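Local coordinates for protein ACDH-11, isoform b (Caenorhabditis elegans, PDB 4Y9J), which belongs to the acyl-CoA dehydrogenase family of flavoproteins and holds flavin-adenine dinucleotide and UCC in its pockets, at residues R377-S382 / M393-I398. Sequence-based numbering, arbitrary orientation.
Sequences RLLGLS and MMLRLI. With UCC (S-{(3S,5R,9R)-1-[(2R,3S,4R,5R)-5-(6-amino-9H-purin-9-yl)-4-hydroxy-3-(phosphonooxy)tetrahydrofuran-2-yl]-3,5,9-trihydroxy-8,8-dimethyl-3,5-dioxido-10,14-dioxo-2,4,6-trioxa-11,15-diaza-3lambda~5~,5lambda~5~-diphosphaheptadecan-17-yl} undecanethioate), chain F.
Met394 and Leu378 lie side by side and point the same way, with CB of Met394 3.9 Å from CD1 of Leu378. Beyond CB the Met394 chain bends at chi2 and chi3, and its end leads away from segment 377-382; the side chain also touches Phe470 and Arg473 of helix 466-478. Leu395 makes the broadest contact. Its CB faces CB of Leu378 at 4.2 Å, where the two backbones come nearest. CG stands anti to the backbone N (chi1 179°), and the two methyls beyond it divide the work. CD1 rests on the backbone of Leu379, 3.9 Å from its N. CD2 lies by the carbonyl O of Leu378 and presses on CB of Ser382 at 3.4 Å, tighter than a usual carbon contact. Arg396 turns to the ligand instead. N1 of the UCC adenine sits over the centre of its guanidinium face, 3.2 Å above the plane. Arg396 NH2 also forms a salt bridge with Asp455, which may hold the group in place over the base. Ile398 closes the row, with CG2 4.1 Å from CD1 of Leu378. CD1 of Leu378 thus touches both Met394 and Ile398, one helical turn apart. No hydrogen bond joins the segments; the contact is apolar packing. The short segments cross at -133° with axes 9.2 Å apart, in broadly opposing directions but far from antiparallel. They lie on the consecutive helices 352-383 and 389-419 of the C-terminal helical domain of the acyl-CoA dehydrogenase fold. Tyr535 of helix 524-545 touches Leu378, Met394 and Ile398, while Leu397 touches Val456 of helix 449-461.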
loop_
_atom_site.group_PDB
_atom_site.type_symbol
_atom_site.label_atom_id
_atom_site.label_comp_id
_atom_site.label_asym_id
_atom_site.label_seq_id
_atom_site.Cartn_x
_atom_site.Cartn_y
_atom_site.Cartn_z
ATOM N N ARG B 377 33.054 -24.184 -20.096
ATOM C CA ARG B 377 34.045 -24.832 -21.018
ATOM C C ARG B 377 33.481 -26.073 -21.641
ATOM O O ARG B 377 33.511 -26.220 -22.876
ATOM C CB ARG B 377 35.326 -25.180 -20.275
ATOM C CG ARG B 377 36.449 -25.677 -21.124
ATOM C CD ARG B 377 37.671 -26.109 -20.314
ATOM N NE ARG B 377 37.454 -27.373 -19.604
ATOM C CZ ARG B 377 37.685 -28.565 -20.095
ATOM N NH1 ARG B 377 38.161 -28.688 -21.329
ATOM N NH2 ARG B 377 37.429 -29.639 -19.385
ATOM N N LEU B 378 32.978 -26.975 -20.816
ATOM C CA LEU B 378 32.431 -28.270 -21.275
ATOM C C LEU B 378 31.172 -28.088 -22.137
ATOM O O LEU B 378 30.959 -28.847 -23.091
ATOM C CB LEU B 378 32.069 -29.201 -20.101
ATOM C CG LEU B 378 33.272 -29.708 -19.289
ATOM C CD1 LEU B 378 32.770 -30.269 -17.958
ATOM C CD2 LEU B 378 34.055 -30.715 -20.069
ATOM N N LEU B 379 30.398 -27.048 -21.858
ATOM C CA LEU B 379 29.187 -26.788 -22.649
ATOM C C LEU B 379 29.592 -26.344 -24.032
ATOM O O LEU B 379 29.059 -26.794 -25.053
ATOM C CB LEU B 379 28.310 -25.731 -21.982
ATOM C CG LEU B 379 27.030 -25.315 -22.727
ATOM C CD1 LEU B 379 26.107 -26.504 -22.920
ATOM C CD2 LEU B 379 26.314 -24.184 -21.999
ATOM N N GLY B 380 30.530 -25.410 -24.071
ATOM C CA GLY B 380 31.047 -24.911 -25.336
ATOM C C GLY B 380 31.646 -25.996 -26.212
ATOM O O GLY B 380 31.325 -26.088 -27.433
ATOM N N LEU B 381 32.514 -26.836 -25.627
ATOM C CA LEU B 381 33.093 -27.976 -26.359
ATOM C C LEU B 381 32.013 -28.904 -26.917
ATOM O O LEU B 381 32.077 -29.311 -28.086
ATOM C CB LEU B 381 34.046 -28.740 -25.482
ATOM C CG LEU B 381 35.375 -28.092 -25.123
ATOM C CD1 LEU B 381 36.059 -28.993 -24.107
ATOM C CD2 LEU B 381 36.262 -27.933 -26.332
ATOM N N SER B 382 30.946 -29.125 -26.170
ATOM C CA SER B 382 29.889 -29.990 -26.652
ATOM C C SER B 382 29.105 -29.400 -27.841
ATOM O O SER B 382 28.815 -30.075 -28.851
ATOM C CB SER B 382 28.924 -30.204 -25.519
ATOM O OG SER B 382 27.927 -31.060 -25.982
ATOM N N MET B 393 30.692 -36.838 -20.954
ATOM C CA MET B 393 30.182 -37.365 -19.669
ATOM C C MET B 393 30.252 -36.330 -18.548
ATOM O O MET B 393 29.296 -36.201 -17.775
ATOM C CB MET B 393 30.898 -38.666 -19.254
ATOM C CG MET B 393 30.437 -39.849 -20.103
ATOM S SD MET B 393 31.218 -41.410 -19.625
ATOM C CE MET B 393 32.753 -41.246 -20.521
ATOM N N MET B 394 31.370 -35.616 -18.450
ATOM C CA MET B 394 31.539 -34.613 -17.420
ATOM C C MET B 394 30.556 -33.441 -17.562
ATOM O O MET B 394 30.149 -32.844 -16.550
ATOM C CB MET B 394 32.984 -34.108 -17.368
ATOM C CG MET B 394 33.967 -35.109 -16.795
ATOM S SD MET B 394 33.368 -35.847 -15.275
ATOM C CE MET B 394 32.607 -37.367 -15.871
ATOM N N LEU B 395 30.127 -33.121 -18.783
ATOM C CA LEU B 395 29.079 -32.091 -18.952
ATOM C C LEU B 395 27.781 -32.551 -18.341
ATOM O O LEU B 395 27.130 -31.795 -17.640
ATOM C CB LEU B 395 28.818 -31.776 -20.428
ATOM C CG LEU B 395 27.740 -30.755 -20.799
ATOM C CD1 LEU B 395 27.829 -29.421 -20.043
ATOM C CD2 LEU B 395 27.749 -30.560 -22.305
ATOM N N ARG B 396 27.423 -33.806 -18.554
ATOM C CA ARG B 396 26.134 -34.298 -18.049
ATOM C C ARG B 396 26.122 -34.407 -16.534
ATOM O O ARG B 396 25.089 -34.100 -15.884
ATOM C CB ARG B 396 25.800 -35.657 -18.684
ATOM C CG ARG B 396 24.489 -36.252 -18.151
ATOM C CD ARG B 396 23.220 -35.506 -18.536
ATOM N NE ARG B 396 22.021 -36.102 -17.954
ATOM C CZ ARG B 396 21.438 -35.711 -16.805
ATOM N NH1 ARG B 396 21.888 -34.660 -16.097
ATOM N NH2 ARG B 396 20.360 -36.373 -16.378
ATOM N N LEU B 397 27.279 -34.776 -15.985
ATOM C CA LEU B 397 27.469 -34.919 -14.537
ATOM C C LEU B 397 27.569 -33.559 -13.816
ATOM O O LEU B 397 26.939 -33.345 -12.755
ATOM C CB LEU B 397 28.738 -35.702 -14.244
ATOM C CG LEU B 397 29.089 -35.786 -12.770
ATOM C CD1 LEU B 397 27.969 -36.538 -12.053
ATOM C CD2 LEU B 397 30.448 -36.430 -12.558
ATOM N N ILE B 398 28.383 -32.657 -14.357
ATOM C CA ILE B 398 28.663 -31.382 -13.705
ATOM C C ILE B 398 27.459 -30.445 -13.540
ATOM O O ILE B 398 27.394 -29.703 -12.595
ATOM C CB ILE B 398 29.858 -30.663 -14.344
ATOM C CG1 ILE B 398 30.479 -29.683 -13.352
ATOM C CG2 ILE B 398 29.455 -29.930 -15.603
ATOM C CD1 ILE B 398 31.738 -29.050 -13.877
HETATM O OA1 UCC F . 11.669 -23.742 -11.649
HETATM C CA1 UCC F . 11.474 -23.351 -12.865
HETATM C CA2 UCC F . 11.688 -21.958 -13.469
HETATM C CA3 UCC F . 12.519 -20.951 -12.737
HETATM C CA4 UCC F . 13.453 -20.151 -13.705
HETATM C CA5 UCC F . 14.915 -20.532 -13.433
HETATM C CA6 UCC F . 15.802 -19.336 -13.443
HETATM C CA7 UCC F . 17.251 -19.707 -13.175
HETATM C CA8 UCC F . 17.834 -18.377 -13.442
HETATM C CA9 UCC F . 18.793 -17.803 -12.548
HETATM C C10 UCC F . 18.328 -16.598 -11.863
HETATM C C11 UCC F . 18.358 -17.046 -10.409
HETATM S S UCC F . 10.874 -24.300 -14.105
HETATM C CP1 UCC F . 10.516 -25.973 -13.446
HETATM C CP2 UCC F . 11.703 -26.719 -12.918
HETATM N NP1 UCC F . 11.409 -28.146 -12.673
HETATM C CP3 UCC F . 12.449 -28.962 -12.488
HETATM O OP1 UCC F . 13.617 -28.587 -12.388
HETATM C CP4 UCC F . 12.152 -30.448 -12.472
HETATM C CP5 UCC F . 12.767 -31.072 -11.211
HETATM N NP2 UCC F . 12.579 -32.502 -11.417
HETATM C CP6 UCC F . 13.394 -33.275 -12.133
HETATM O OP2 UCC F . 14.453 -32.884 -12.605
HETATM C CP8 UCC F . 12.972 -34.728 -12.219
HETATM O OP3 UCC F . 14.143 -35.569 -11.988
HETATM C CPB UCC F . 12.491 -35.212 -13.566
HETATM C CP7 UCC F . 13.258 -34.795 -14.830
HETATM C CP9 UCC F . 11.324 -34.166 -13.840
HETATM C CPA UCC F . 11.543 -36.430 -13.505
HETATM O O7 UCC F . 11.095 -36.764 -14.843
HETATM P P2 UCC F . 10.544 -38.254 -15.162
HETATM O O21 UCC F . 10.079 -38.338 -16.607
HETATM O O22 UCC F . 9.688 -38.661 -13.955
HETATM O O6 UCC F . 11.923 -39.092 -14.952
HETATM P P1 UCC F . 12.739 -39.955 -16.014
HETATM O O11 UCC F . 11.927 -41.105 -16.593
HETATM O O12 UCC F . 14.011 -40.251 -15.278
HETATM O "O5'" UCC F . 13.016 -38.790 -17.176
HETATM C "C5'" UCC F . 12.500 -38.967 -18.517
HETATM C "C4'" UCC F . 13.608 -38.818 -19.578
HETATM C "C3'" UCC F . 14.705 -39.861 -19.388
HETATM O "O3'" UCC F . 15.189 -40.112 -20.684
HETATM P P3 UCC F . 15.043 -41.520 -21.383
HETATM O O33 UCC F . 15.602 -41.248 -22.762
HETATM O O32 UCC F . 13.551 -41.730 -21.502
HETATM O O31 UCC F . 15.833 -42.483 -20.461
HETATM C "C2'" UCC F . 15.798 -39.182 -18.574
HETATM O "O2'" UCC F . 17.129 -39.600 -18.871
HETATM O "O4'" UCC F . 14.249 -37.532 -19.436
HETATM C "C1'" UCC F . 15.615 -37.758 -19.115
HETATM N N9 UCC F . 16.122 -36.680 -18.253
HETATM C C4 UCC F . 17.212 -35.986 -18.562
HETATM N N3 UCC F . 18.067 -35.946 -19.612
HETATM C C8 UCC F . 15.626 -36.302 -17.052
HETATM N N7 UCC F . 16.383 -35.298 -16.571
HETATM C C5 UCC F . 17.374 -35.045 -17.457
HETATM C C6 UCC F . 18.488 -34.067 -17.582
HETATM N N6 UCC F . 18.690 -33.164 -16.589
HETATM N N1 UCC F . 19.316 -34.171 -18.670
HETATM C C2 UCC F . 19.098 -35.083 -19.640
#